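Ubiquitin-conjugating enzyme E2 U (Homo sapiens, PDB 1YRV) catalyses the covalent attachment of ubiquitin to other proteins, receiving ubiquitin from an E1 enzyme as a cysteine thioester through its UBC core domain. Local coordinates at residues Leu26-Asp31 and Ser80-Ala85; Cys33-Asn38 and Tyr122-Ile127; Val57-Leu62 and Phe72-His77; Pro87-Ile92 and Gly105-Asp110. All blocks are in the same frame, centred on the assembly; numbering follows the deposited sequence.

Contact 1 of 4, residues Leu26-Asp31 and Ser80-Ala85; sequences LLLHRD and SEYNYA
Y82 reaches from the loop of S80-A85 to helix 23-38, with its hydroxyl directed at the D31 carboxylate. Y82 OH lies 2.8 Å from D31 OD2. Y122 O also lies within reach of the hydroxyl. The carboxylate and ring planes are 76° apart, and OD2 lies at the ring edge. Y82 extends toward the helix because its CG is anti to the backbone N (chi1 173°). The CE2 corner of the ring packs on two leucines. L27 CB is 3.7 Å from Y82 CE2, and L28 CD2 is 3.8 Å from Y82 CE2. L27 CD1 goes further and presses on N83 CB at 3.2 Å, a tight contact. N83 CB itself sits over the centre of the Y82 ring.

D31 OD1 is held by R30, its neighbour in the helix. R30 grips it side-on, with NE at 3.0 Å and NH1 at 2.7 Å from D31 OD1, both from the same face of the carboxylate. D31 OD2 also accepts from L124 N, at the start of helix 124-135. An alanine here takes away both oxygens, and would probably leave the R30 guanidinium free to turn and L124 N without its side-chain acceptor. The buried carboxylate thus divides its work: one oxygen balances a charge, the other accepts from L124 N and lies beside the Y82 hydroxyl, which would probably keep it ionised.

Contact 2 of 4, residues Cys33-Asn38 and Tyr122-Ile127; sequences CDLKEN and YTLSSI
S125 OG is met by two residues one turn apart on helix 23-38: N38 brings an amide and L35 a methyl. N38 ND2 donates to S125 OG over 3.3 Å, a weak bond with an N-H...O angle of 126°. L35 CD2 lies 3.4 Å from S125 OG. The hydroxyl faces the other helix because OG is anti to the carbonyl carbon of S125 (chi1 -64°). A small side chain suits the place, since the CA atoms of L35 and S125 are 5.7 Å apart. L35 has an off-staggered first torsion (chi1 -148°), so its conformation may be somewhat strained. Beside this point L35 CG and L124 CD2 meet loosely at 4.4 Å.

In the UBC fold the N-terminal helix here packs on the first turn of helix 124-135, which follows the active-site loop in the chain. T123 is the N-cap of that second helix. Its OG1 accepts from S126 N over 3.4 Å, a weak but nearly straight capping bond. Y40, in the loop after the N-terminal helix, touches both L35 and S125. L124 turns on to F78. Y122, ahead of the cap, stacks its ring on F111.

Contact 3 of 4, residues Val57-Leu62 and Phe72-His77; sequences VEIEGL and FQLTIH
Strands 54-60 and 71-77 form a beta hairpin and are the two inner strands of the antiparallel four-stranded sheet of the UBC fold. Two hydrogen-bonded pairs join them. V57 N donates to L74 O at 2.9 Å, and L74 N returns a bond to V57 O at 2.8 Å. I59 and F72 pair in the same way, with F72 N to I59 O at 2.7 Å. Between them E58 and Q73 make a non-hydrogen-bonded pair. Their side chains run side by side on the exposed face, CG of E58 to CG of Q73 at 3.7 Å, with carboxylate and amide planes 73° apart.

V57, I59, F72, L74 and I76 line the other face, where I59 and F72 meet helix 124-135. V57 CG2 sits between its backbone N and carbonyl carbon and packs on L74 CB at 3.6 Å. Its other methyl, CG1, meets I76 CD1 at 3.8 Å. I59 CD1 meets L74 CD1 at 3.8 Å. A glycine in place of V57 would probably leave a gap against L74 and I76 and let their side chains shift. The chemistry is two-sided: polar chains line the exposed face, and aliphatic chains with the F72 ring pack on the buried one.

Contact 4 of 4, residues Pro87-Ile92 and Gly105-Asp110; sequences PVVKFI and GQPCID
The segment G105-P107 runs antiparallel beside strand 88-91, the outermost strand of the sheet within this chain. The CA atoms of K90 and Q106 are 4.5 Å apart, and those of F91 and G105 5.0 Å. One backbone bond joins them: F91 N donates to G105 O at 2.7 Å. The donor is tilted 34° from the G105 carbonyl plane. G105 has a positive phi (68°), and a side chain on it would crowd F91 O.

The same G105 O lies in the plane of the F91 ring, at its edge, and 3.1 Å from F91 CB. P107 follows two residues later. Its CD packs on V89 O at 3.3 Å, and its CG meets V89 CG1 at 3.9 Å, the two side chains crossing at about a right angle. Q106 goes the other way. Its CG touches V89 O at 3.1 Å, and its chain runs out extended over the strand. K90 bends at its last torsion (chi4 -55°), which carries NZ to the end of the Q106 side chain.

Next comes C108, predicted to form the glycyl thioester with ubiquitin. Its backbone is hydrogen-bonded to that of N99, and I109 is the N-cap of helix 110-113. L135 touches both F91 and P107. The active-site loop is thus moored just ahead of the cysteine by one short backbone bond and by close packing of P107 and Q106 on V89, while C108 itself stays exposed.

In the fold
Contacts 3 and 4 lie nearest the centre of the chain and belong to one sheet, where strands 71-77 and 88-91 are neighbours. Contact 3 is strand pairing with an apolar core face; contact 4 is only partly buried and adds the active-site loop beyond the last strand. Contacts 1 and 2 sit farther out, yet both are buried. They share helix 23-38 and touch each other, so the loop 80-85 and the start of helix 124-135 are held on the same helix. Buried charge marks contact 1, whereas contact 2 is crossed by one weak amide-to-hydroxyl bond. I127 of contact 2 packs on P87 of contact 4, joining the helical side to the sheet.

Contact 1 of 4, residues Leu26-Asp31 and Ser80-Ala85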
loop_
_atom_site.group_PDB
_atom_site.type_symbol
_atom_site.label_atom_id
_atom_site.label_comp_id
_atom_site.label_asym_id
_atom_site.label_seq_id
_atom_site.Cartn_x
_atom_site.Cartn_y
_atom_site.Cartn_z
ATOM N N LEU A 26 4.815 -12.172 -15.879
ATOM C CA LEU A 26 6.183 -11.799 -16.265
ATOM C C LEU A 26 6.638 -10.424 -15.752
ATOM O O LEU A 26 7.826 -10.215 -15.416
ATOM C CB LEU A 26 6.334 -11.871 -17.785
ATOM C CG LEU A 26 6.232 -13.285 -18.385
ATOM C CD1 LEU A 26 6.000 -13.175 -19.884
ATOM C CD2 LEU A 26 7.519 -14.082 -18.092
ATOM N N LEU A 27 5.692 -9.489 -15.716
ATOM C CA LEU A 27 5.948 -8.156 -15.208
ATOM C C LEU A 27 6.216 -8.242 -13.699
ATOM O O LEU A 27 7.160 -7.634 -13.180
ATOM C CB LEU A 27 4.744 -7.250 -15.474
ATOM C CG LEU A 27 4.476 -6.829 -16.947
ATOM C CD1 LEU A 27 3.077 -6.213 -17.016
ATOM C CD2 LEU A 27 5.522 -5.811 -17.472
ATOM N N LEU A 28 5.377 -8.987 -12.994
ATOM C CA LEU A 28 5.566 -9.109 -11.556
ATOM C C LEU A 28 6.841 -9.892 -11.255
ATOM O O LEU A 28 7.521 -9.630 -10.261
ATOM C CB LEU A 28 4.345 -9.761 -10.900
ATOM C CG LEU A 28 3.117 -8.847 -10.806
ATOM C CD1 LEU A 28 1.898 -9.660 -10.386
ATOM C CD2 LEU A 28 3.380 -7.720 -9.847
ATOM N N HIS A 29 7.162 -10.846 -12.121
ATOM C CA HIS A 29 8.374 -11.625 -11.965
ATOM C C HIS A 29 9.571 -10.713 -12.063
ATOM O O HIS A 29 10.465 -10.782 -11.227
ATOM C CB HIS A 29 8.499 -12.699 -13.030
ATOM C CG HIS A 29 9.576 -13.681 -12.732
ATOM N ND1 HIS A 29 9.336 -14.821 -11.997
ATOM C CD2 HIS A 29 10.911 -13.612 -12.900
ATOM C CE1 HIS A 29 10.486 -15.407 -11.722
ATOM N NE2 HIS A 29 11.459 -14.694 -12.253
ATOM N N ARG A 30 9.608 -9.893 -13.104
ATOM C CA ARG A 30 10.686 -8.937 -13.271
ATOM C C ARG A 30 10.667 -7.981 -12.072
ATOM O O ARG A 30 11.666 -7.834 -11.389
ATOM C CB ARG A 30 10.518 -8.151 -14.563
ATOM C CG ARG A 30 11.488 -6.988 -14.684
ATOM C CD ARG A 30 10.868 -5.820 -15.497
ATOM N NE ARG A 30 9.635 -5.340 -14.890
ATOM C CZ ARG A 30 8.705 -4.621 -15.520
ATOM N NH1 ARG A 30 7.574 -4.204 -14.895
ATOM N NH2 ARG A 30 8.901 -4.295 -16.780
ATOM N N ASP A 31 9.531 -7.343 -11.806
ATOM C CA ASP A 31 9.436 -6.435 -10.677
ATOM C C ASP A 31 9.964 -6.993 -9.366
ATOM O O ASP A 31 10.611 -6.276 -8.620
ATOM C CB ASP A 31 7.995 -6.015 -10.442
ATOM C CG ASP A 31 7.486 -5.041 -11.485
ATOM O OD1 ASP A 31 8.284 -4.610 -12.345
ATOM O OD2 ASP A 31 6.274 -4.713 -11.429
ATOM N N SER A 80 -4.768 -10.173 -13.774
ATOM C CA SER A 80 -4.170 -10.559 -15.038
ATOM C C SER A 80 -4.108 -9.366 -15.987
ATOM O O SER A 80 -3.527 -9.444 -17.059
ATOM C CB SER A 80 -4.966 -11.728 -15.656
ATOM O OG SER A 80 -6.350 -11.370 -15.743
ATOM N N GLU A 81 -4.688 -8.242 -15.581
ATOM C CA GLU A 81 -4.665 -7.024 -16.407
ATOM C C GLU A 81 -3.465 -6.178 -15.996
ATOM O O GLU A 81 -3.145 -5.209 -16.660
ATOM C CB GLU A 81 -5.929 -6.192 -16.161
ATOM C CG GLU A 81 -7.161 -7.035 -16.049
ATOM C CD GLU A 81 -7.391 -7.780 -17.310
ATOM O OE1 GLU A 81 -7.543 -7.064 -18.330
ATOM O OE2 GLU A 81 -7.398 -9.043 -17.282
ATOM N N TYR A 82 -2.784 -6.577 -14.928
ATOM C CA TYR A 82 -1.694 -5.782 -14.428
ATOM C C TYR A 82 -0.795 -5.116 -15.407
ATOM O O TYR A 82 -0.317 -5.697 -16.394
ATOM C CB TYR A 82 -0.795 -6.510 -13.446
ATOM C CG TYR A 82 0.429 -5.690 -13.066
ATOM C CD1 TYR A 82 0.302 -4.415 -12.529
ATOM C CD2 TYR A 82 1.709 -6.196 -13.232
ATOM C CE1 TYR A 82 1.412 -3.663 -12.153
ATOM C CE2 TYR A 82 2.834 -5.453 -12.858
ATOM C CZ TYR A 82 2.669 -4.181 -12.312
ATOM O OH TYR A 82 3.787 -3.490 -11.910
ATOM N N ASN A 83 -0.568 -3.862 -14.994
ATOM C CA ASN A 83 0.245 -2.847 -15.606
ATOM C C ASN A 83 -0.754 -2.015 -16.413
ATOM O O ASN A 83 -0.569 -0.825 -16.542
ATOM C CB ASN A 83 1.338 -3.608 -16.310
ATOM C CG ASN A 83 2.006 -2.855 -17.380
ATOM O OD1 ASN A 83 1.467 -2.784 -18.444
ATOM N ND2 ASN A 83 3.208 -2.321 -17.127
ATOM N N TYR A 84 -1.844 -2.607 -16.885
ATOM C CA TYR A 84 -2.854 -1.802 -17.562
ATOM C C TYR A 84 -3.811 -1.332 -16.452
ATOM O O TYR A 84 -4.539 -0.357 -16.612
ATOM C CB TYR A 84 -3.658 -2.618 -18.571
ATOM C CG TYR A 84 -2.963 -2.803 -19.893
ATOM C CD1 TYR A 84 -2.635 -1.706 -20.693
ATOM C CD2 TYR A 84 -2.499 -4.057 -20.277
ATOM C CE1 TYR A 84 -1.839 -1.859 -21.827
ATOM C CE2 TYR A 84 -1.707 -4.216 -21.390
ATOM C CZ TYR A 84 -1.378 -3.106 -22.159
ATOM O OH TYR A 84 -0.574 -3.278 -23.250
ATOM N N ALA A 85 -3.789 -2.043 -15.326
ATOM C CA ALA A 85 -4.647 -1.760 -14.192
ATOM C C ALA A 85 -3.896 -1.872 -12.882
ATOM O O ALA A 85 -3.029 -2.742 -12.725
ATOM C CB ALA A 85 -5.808 -2.737 -14.171
#

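Contact 2 of 4, residues Cys33-Asn38 and Tyr122-Ile127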
loop_
_atom_site.group_PDB
_atom_site.type_symbol
_atom_site.label_atom_id
_atom_site.label_comp_id
_atom_site.label_asym_id
_atom_site.label_seq_id
_atom_site.Cartn_x
_atom_site.Cartn_y
_atom_site.Cartn_z
ATOM N N CYS A 33 12.242 -9.356 -8.883
ATOM C CA CYS A 33 13.705 -9.446 -8.915
ATOM C C CYS A 33 14.300 -8.061 -8.633
ATOM O O CYS A 33 15.310 -7.944 -7.955
ATOM C CB CYS A 33 14.203 -9.897 -10.283
ATOM S SG CYS A 33 13.798 -11.573 -10.690
ATOM N N ASP A 34 13.661 -7.027 -9.172
ATOM C CA ASP A 34 14.112 -5.662 -8.985
ATOM C C ASP A 34 13.993 -5.216 -7.536
ATOM O O ASP A 34 14.861 -4.537 -7.018
ATOM C CB ASP A 34 13.289 -4.716 -9.850
ATOM C CG ASP A 34 13.659 -4.778 -11.304
ATOM O OD1 ASP A 34 12.930 -4.141 -12.110
ATOM O OD2 ASP A 34 14.667 -5.444 -11.653
ATOM N N LEU A 35 12.890 -5.600 -6.919
ATOM C CA LEU A 35 12.591 -5.262 -5.559
ATOM C C LEU A 35 13.642 -5.910 -4.695
ATOM O O LEU A 35 14.207 -5.277 -3.813
ATOM C CB LEU A 35 11.228 -5.797 -5.194
ATOM C CG LEU A 35 10.437 -4.981 -4.195
ATOM C CD1 LEU A 35 10.108 -5.834 -3.007
ATOM C CD2 LEU A 35 11.188 -3.726 -3.838
ATOM N N LYS A 36 13.922 -7.174 -4.957
ATOM C CA LYS A 36 14.937 -7.845 -4.188
ATOM C C LYS A 36 16.290 -7.178 -4.366
ATOM O O LYS A 36 16.967 -6.917 -3.384
ATOM C CB LYS A 36 14.958 -9.317 -4.551
ATOM C CG LYS A 36 13.639 -9.951 -4.141
ATOM C CD LYS A 36 13.648 -11.453 -4.180
ATOM C CE LYS A 36 13.956 -11.932 -5.545
ATOM N NZ LYS A 36 13.642 -13.376 -5.634
ATOM N N GLU A 37 16.675 -6.871 -5.600
ATOM C CA GLU A 37 17.944 -6.191 -5.822
ATOM C C GLU A 37 17.960 -4.838 -5.098
ATOM O O GLU A 37 18.964 -4.459 -4.504
ATOM C CB GLU A 37 18.164 -5.962 -7.314
ATOM C CG GLU A 37 18.285 -7.246 -8.129
ATOM C CD GLU A 37 19.663 -7.907 -8.016
ATOM O OE1 GLU A 37 19.883 -8.974 -8.657
ATOM O OE2 GLU A 37 20.526 -7.353 -7.289
ATOM N N ASN A 38 16.851 -4.106 -5.143
ATOM C CA ASN A 38 16.778 -2.791 -4.500
ATOM C C ASN A 38 16.972 -2.805 -2.996
ATOM O O ASN A 38 17.379 -1.805 -2.410
ATOM C CB ASN A 38 15.446 -2.119 -4.811
ATOM C CG ASN A 38 15.303 -1.782 -6.274
ATOM O OD1 ASN A 38 16.301 -1.660 -6.983
ATOM N ND2 ASN A 38 14.054 -1.617 -6.740
ATOM N N TYR A 122 4.290 2.436 -13.040
ATOM C CA TYR A 122 4.213 2.018 -11.656
ATOM C C TYR A 122 4.568 0.531 -11.509
ATOM O O TYR A 122 3.786 -0.323 -11.896
ATOM C CB TYR A 122 2.810 2.218 -11.137
ATOM C CG TYR A 122 2.530 3.594 -10.605
ATOM C CD1 TYR A 122 3.071 4.010 -9.398
ATOM C CD2 TYR A 122 1.676 4.457 -11.285
ATOM C CE1 TYR A 122 2.762 5.250 -8.870
ATOM C CE2 TYR A 122 1.356 5.700 -10.781
ATOM C CZ TYR A 122 1.902 6.099 -9.567
ATOM O OH TYR A 122 1.631 7.343 -9.039
ATOM N N THR A 123 5.729 0.226 -10.948
ATOM C CA THR A 123 6.151 -1.162 -10.726
ATOM C C THR A 123 5.937 -1.543 -9.254
ATOM O O THR A 123 5.651 -0.685 -8.430
ATOM C CB THR A 123 7.633 -1.337 -11.009
ATOM O OG1 THR A 123 8.362 -0.531 -10.078
ATOM C CG2 THR A 123 7.966 -0.893 -12.440
ATOM N N LEU A 124 6.090 -2.820 -8.910
ATOM C CA LEU A 124 5.917 -3.215 -7.511
ATOM C C LEU A 124 6.681 -2.280 -6.564
ATOM O O LEU A 124 6.158 -1.920 -5.510
ATOM C CB LEU A 124 6.385 -4.660 -7.282
ATOM C CG LEU A 124 6.159 -5.335 -5.910
ATOM C CD1 LEU A 124 4.692 -5.411 -5.577
ATOM C CD2 LEU A 124 6.746 -6.758 -5.926
ATOM N N SER A 125 7.919 -1.922 -6.935
ATOM C CA SER A 125 8.775 -1.020 -6.154
ATOM C C SER A 125 8.168 0.372 -5.997
ATOM O O SER A 125 8.156 0.914 -4.914
ATOM C CB SER A 125 10.156 -0.878 -6.803
ATOM O OG SER A 125 10.841 -2.104 -6.814
ATOM N N SER A 126 7.694 0.938 -7.100
ATOM C CA SER A 126 7.084 2.261 -7.117
ATOM C C SER A 126 5.937 2.317 -6.173
ATOM O O SER A 126 5.834 3.203 -5.324
ATOM C CB SER A 126 6.521 2.594 -8.491
ATOM O OG SER A 126 7.542 2.874 -9.393
ATOM N N ILE A 127 5.036 1.371 -6.373
ATOM C CA ILE A 127 3.842 1.250 -5.565
ATOM C C ILE A 127 4.186 1.170 -4.083
ATOM O O ILE A 127 3.525 1.777 -3.251
ATOM C CB ILE A 127 3.086 -0.012 -5.964
ATOM C CG1 ILE A 127 2.794 0.037 -7.487
ATOM C CG2 ILE A 127 1.893 -0.180 -5.046
ATOM C CD1 ILE A 127 2.120 -1.195 -8.016
#

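Contact 3 of 4, residues Val57-Leu62 and Phe72-His77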
loop_
_atom_site.group_PDB
_atom_site.type_symbol
_atom_site.label_atom_id
_atom_site.label_comp_id
_atom_site.label_asym_id
_atom_site.label_seq_id
_atom_site.Cartn_x
_atom_site.Cartn_y
_atom_site.Cartn_z
ATOM N N VAL A 57 2.462 -7.514 2.374
ATOM C CA VAL A 57 3.455 -6.487 2.564
ATOM C C VAL A 57 3.409 -5.747 3.895
ATOM O O VAL A 57 2.360 -5.590 4.513
ATOM C CB VAL A 57 3.391 -5.422 1.432
ATOM C CG1 VAL A 57 3.077 -6.083 0.111
ATOM C CG2 VAL A 57 2.380 -4.353 1.756
ATOM N N GLU A 58 4.587 -5.293 4.300
ATOM C CA GLU A 58 4.808 -4.509 5.513
ATOM C C GLU A 58 5.668 -3.299 5.162
ATOM O O GLU A 58 6.786 -3.439 4.642
ATOM C CB GLU A 58 5.506 -5.357 6.571
ATOM C CG GLU A 58 4.547 -6.290 7.284
ATOM C CD GLU A 58 5.071 -6.791 8.644
ATOM O OE1 GLU A 58 5.778 -6.019 9.350
ATOM O OE2 GLU A 58 4.742 -7.951 9.012
ATOM N N ILE A 59 5.131 -2.117 5.434
ATOM C CA ILE A 59 5.843 -0.889 5.144
ATOM C C ILE A 59 6.018 -0.070 6.412
ATOM O O ILE A 59 5.041 0.251 7.078
ATOM C CB ILE A 59 5.097 -0.039 4.120
ATOM C CG1 ILE A 59 4.762 -0.862 2.882
ATOM C CG2 ILE A 59 5.981 1.120 3.679
ATOM C CD1 ILE A 59 3.870 -0.123 1.892
ATOM N N GLU A 60 7.263 0.240 6.765
ATOM C CA GLU A 60 7.509 1.020 7.975
ATOM C C GLU A 60 7.064 2.471 7.800
ATOM O O GLU A 60 7.121 3.033 6.691
ATOM C CB GLU A 60 8.987 0.965 8.361
ATOM C CG GLU A 60 9.432 -0.403 8.857
ATOM C CD GLU A 60 10.932 -0.462 9.214
ATOM O OE1 GLU A 60 11.654 0.527 8.920
ATOM O OE2 GLU A 60 11.383 -1.500 9.776
ATOM N N GLY A 61 6.589 3.054 8.902
ATOM C CA GLY A 61 6.129 4.429 8.887
ATOM C C GLY A 61 7.230 5.353 8.418
ATOM O O GLY A 61 8.380 5.189 8.787
ATOM N N LEU A 62 6.887 6.331 7.597
ATOM C CA LEU A 62 7.900 7.244 7.095
ATOM C C LEU A 62 8.632 7.945 8.238
ATOM O O LEU A 62 8.161 7.988 9.391
ATOM C CB LEU A 62 7.261 8.290 6.188
ATOM C CG LEU A 62 8.168 8.935 5.159
ATOM C CD1 LEU A 62 8.744 7.860 4.300
ATOM C CD2 LEU A 62 7.398 9.951 4.341
ATOM N N PHE A 72 2.799 -0.523 8.378
ATOM C CA PHE A 72 1.558 -0.754 7.649
ATOM C C PHE A 72 1.601 -2.177 7.102
ATOM O O PHE A 72 2.494 -2.536 6.324
ATOM C CB PHE A 72 1.409 0.249 6.499
ATOM C CG PHE A 72 1.550 1.704 6.914
ATOM C CD1 PHE A 72 0.593 2.331 7.709
ATOM C CD2 PHE A 72 2.615 2.464 6.457
ATOM C CE1 PHE A 72 0.694 3.715 8.027
ATOM C CE2 PHE A 72 2.719 3.837 6.768
ATOM C CZ PHE A 72 1.753 4.458 7.558
ATOM N N GLN A 73 0.667 -3.004 7.554
ATOM C CA GLN A 73 0.579 -4.388 7.089
ATOM C C GLN A 73 -0.575 -4.469 6.102
ATOM O O GLN A 73 -1.734 -4.327 6.476
ATOM C CB GLN A 73 0.335 -5.320 8.253
ATOM C CG GLN A 73 1.519 -5.423 9.153
ATOM C CD GLN A 73 1.172 -6.105 10.432
ATOM O OE1 GLN A 73 0.418 -5.563 11.238
ATOM N NE2 GLN A 73 1.698 -7.317 10.631
ATOM N N LEU A 74 -0.239 -4.714 4.842
ATOM C CA LEU A 74 -1.218 -4.744 3.772
ATOM C C LEU A 74 -1.164 -6.014 2.939
ATOM O O LEU A 74 -0.272 -6.846 3.090
ATOM C CB LEU A 74 -0.916 -3.570 2.840
ATOM C CG LEU A 74 -0.623 -2.226 3.482
ATOM C CD1 LEU A 74 0.414 -1.455 2.679
ATOM C CD2 LEU A 74 -1.907 -1.461 3.607
ATOM N N THR A 75 -2.159 -6.159 2.070
ATOM C CA THR A 75 -2.156 -7.233 1.098
ATOM C C THR A 75 -2.361 -6.480 -0.216
ATOM O O THR A 75 -3.100 -5.476 -0.279
ATOM C CB THR A 75 -3.302 -8.283 1.249
ATOM O OG1 THR A 75 -4.562 -7.642 1.066
ATOM C CG2 THR A 75 -3.250 -8.970 2.572
ATOM N N ILE A 76 -1.702 -6.956 -1.268
ATOM C CA ILE A 76 -1.834 -6.327 -2.585
ATOM C C ILE A 76 -2.276 -7.401 -3.583
ATOM O O ILE A 76 -1.577 -8.398 -3.792
ATOM C CB ILE A 76 -0.486 -5.702 -3.042
ATOM C CG1 ILE A 76 -0.041 -4.656 -2.004
ATOM C CG2 ILE A 76 -0.622 -5.095 -4.437
ATOM C CD1 ILE A 76 1.172 -3.888 -2.408
ATOM N N HIS A 77 -3.452 -7.208 -4.161
ATOM C CA HIS A 77 -3.978 -8.135 -5.126
ATOM C C HIS A 77 -3.908 -7.568 -6.529
ATOM O O HIS A 77 -4.585 -6.602 -6.862
ATOM C CB HIS A 77 -5.421 -8.468 -4.797
ATOM C CG HIS A 77 -6.183 -9.014 -5.961
ATOM N ND1 HIS A 77 -5.930 -10.256 -6.501
ATOM C CD2 HIS A 77 -7.162 -8.464 -6.720
ATOM C CE1 HIS A 77 -6.719 -10.450 -7.543
ATOM N NE2 HIS A 77 -7.475 -9.378 -7.698
#

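Contact 4 of 4, residues Pro87-Ile92 and Gly105-Asp110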
loop_
_atom_site.group_PDB
_atom_site.type_symbol
_atom_site.label_atom_id
_atom_site.label_comp_id
_atom_site.label_asym_id
_atom_site.label_seq_id
_atom_site.Cartn_x
_atom_site.Cartn_y
_atom_site.Cartn_z
ATOM N N PRO A 87 -3.120 -2.594 -8.799
ATOM C CA PRO A 87 -3.499 -3.724 -7.953
ATOM C C PRO A 87 -4.541 -3.211 -6.959
ATOM O O PRO A 87 -4.859 -2.018 -6.950
ATOM C CB PRO A 87 -2.173 -4.118 -7.266
ATOM C CG PRO A 87 -1.422 -2.809 -7.186
ATOM C CD PRO A 87 -1.759 -2.108 -8.507
ATOM N N VAL A 88 -5.122 -4.098 -6.168
ATOM C CA VAL A 88 -6.053 -3.644 -5.146
ATOM C C VAL A 88 -5.288 -3.786 -3.823
ATOM O O VAL A 88 -4.817 -4.877 -3.479
ATOM C CB VAL A 88 -7.303 -4.515 -5.032
ATOM C CG1 VAL A 88 -8.104 -4.077 -3.803
ATOM C CG2 VAL A 88 -8.175 -4.401 -6.296
ATOM N N VAL A 89 -5.163 -2.692 -3.090
ATOM C CA VAL A 89 -4.450 -2.720 -1.823
ATOM C C VAL A 89 -5.459 -2.599 -0.675
ATOM O O VAL A 89 -6.385 -1.768 -0.706
ATOM C CB VAL A 89 -3.406 -1.544 -1.731
ATOM C CG1 VAL A 89 -2.816 -1.463 -0.330
ATOM C CG2 VAL A 89 -2.295 -1.736 -2.759
ATOM N N LYS A 90 -5.273 -3.446 0.323
ATOM C CA LYS A 90 -6.120 -3.426 1.485
ATOM C C LYS A 90 -5.323 -3.613 2.747
ATOM O O LYS A 90 -4.319 -4.336 2.768
ATOM C CB LYS A 90 -7.170 -4.516 1.403
ATOM C CG LYS A 90 -8.269 -4.204 0.426
ATOM C CD LYS A 90 -9.191 -5.400 0.246
ATOM C CE LYS A 90 -10.297 -5.075 -0.763
ATOM N NZ LYS A 90 -11.060 -3.822 -0.349
ATOM N N PHE A 91 -5.783 -2.938 3.799
ATOM C CA PHE A 91 -5.169 -3.033 5.109
ATOM C C PHE A 91 -5.703 -4.295 5.756
ATOM O O PHE A 91 -6.904 -4.470 5.852
ATOM C CB PHE A 91 -5.552 -1.821 5.944
ATOM C CG PHE A 91 -4.481 -0.813 6.025
ATOM C CD1 PHE A 91 -3.499 -0.930 6.979
ATOM C CD2 PHE A 91 -4.424 0.235 5.115
ATOM C CE1 PHE A 91 -2.459 -0.035 7.022
ATOM C CE2 PHE A 91 -3.382 1.146 5.147
ATOM C CZ PHE A 91 -2.402 1.015 6.107
ATOM N N ILE A 92 -4.812 -5.176 6.191
ATOM C CA ILE A 92 -5.236 -6.414 6.820
ATOM C C ILE A 92 -6.160 -6.100 7.994
ATOM O O ILE A 92 -7.233 -6.703 8.132
ATOM C CB ILE A 92 -4.008 -7.239 7.274
ATOM C CG1 ILE A 92 -3.386 -7.917 6.052
ATOM C CG2 ILE A 92 -4.412 -8.264 8.323
ATOM C CD1 ILE A 92 -1.903 -8.160 6.148
ATOM N N GLY A 105 -11.126 -0.857 4.613
ATOM C CA GLY A 105 -9.735 -1.080 4.977
ATOM C C GLY A 105 -8.840 -0.703 3.812
ATOM O O GLY A 105 -7.632 -0.920 3.827
ATOM N N GLN A 106 -9.455 -0.124 2.795
ATOM C CA GLN A 106 -8.752 0.283 1.610
ATOM C C GLN A 106 -8.310 1.741 1.671
ATOM O O GLN A 106 -9.089 2.644 1.975
ATOM C CB GLN A 106 -9.663 0.060 0.413
ATOM C CG GLN A 106 -8.959 -0.031 -0.899
ATOM C CD GLN A 106 -9.812 -0.726 -1.953
ATOM O OE1 GLN A 106 -9.761 -0.396 -3.138
ATOM N NE2 GLN A 106 -10.591 -1.707 -1.520
ATOM N N PRO A 107 -7.041 1.985 1.355
ATOM C CA PRO A 107 -6.458 3.330 1.359
ATOM C C PRO A 107 -6.840 4.178 0.143
ATOM O O PRO A 107 -6.704 3.716 -0.962
ATOM C CB PRO A 107 -4.969 3.042 1.395
ATOM C CG PRO A 107 -4.853 1.772 0.601
ATOM C CD PRO A 107 -6.027 0.953 1.064
ATOM N N CYS A 108 -7.296 5.407 0.352
ATOM C CA CYS A 108 -7.661 6.291 -0.741
ATOM C C CYS A 108 -6.397 6.869 -1.344
ATOM O O CYS A 108 -5.816 7.826 -0.824
ATOM C CB CYS A 108 -8.519 7.442 -0.251
ATOM S SG CYS A 108 -10.051 6.939 0.523
ATOM N N ILE A 109 -5.981 6.273 -2.449
ATOM C CA ILE A 109 -4.780 6.683 -3.135
ATOM C C ILE A 109 -5.179 6.971 -4.557
ATOM O O ILE A 109 -5.755 6.113 -5.216
ATOM C CB ILE A 109 -3.751 5.545 -3.169
ATOM C CG1 ILE A 109 -3.385 5.130 -1.747
ATOM C CG2 ILE A 109 -2.532 5.979 -3.972
ATOM C CD1 ILE A 109 -2.875 6.263 -0.897
ATOM N N ASP A 110 -4.851 8.149 -5.046
ATOM C CA ASP A 110 -5.212 8.489 -6.417
ATOM C C ASP A 110 -4.870 7.502 -7.528
ATOM O O ASP A 110 -5.763 7.060 -8.259
ATOM C CB ASP A 110 -4.636 9.846 -6.784
ATOM C CG ASP A 110 -5.418 10.948 -6.178
ATOM O OD1 ASP A 110 -5.637 11.985 -6.873
ATOM O OD2 ASP A 110 -5.820 10.769 -4.992
#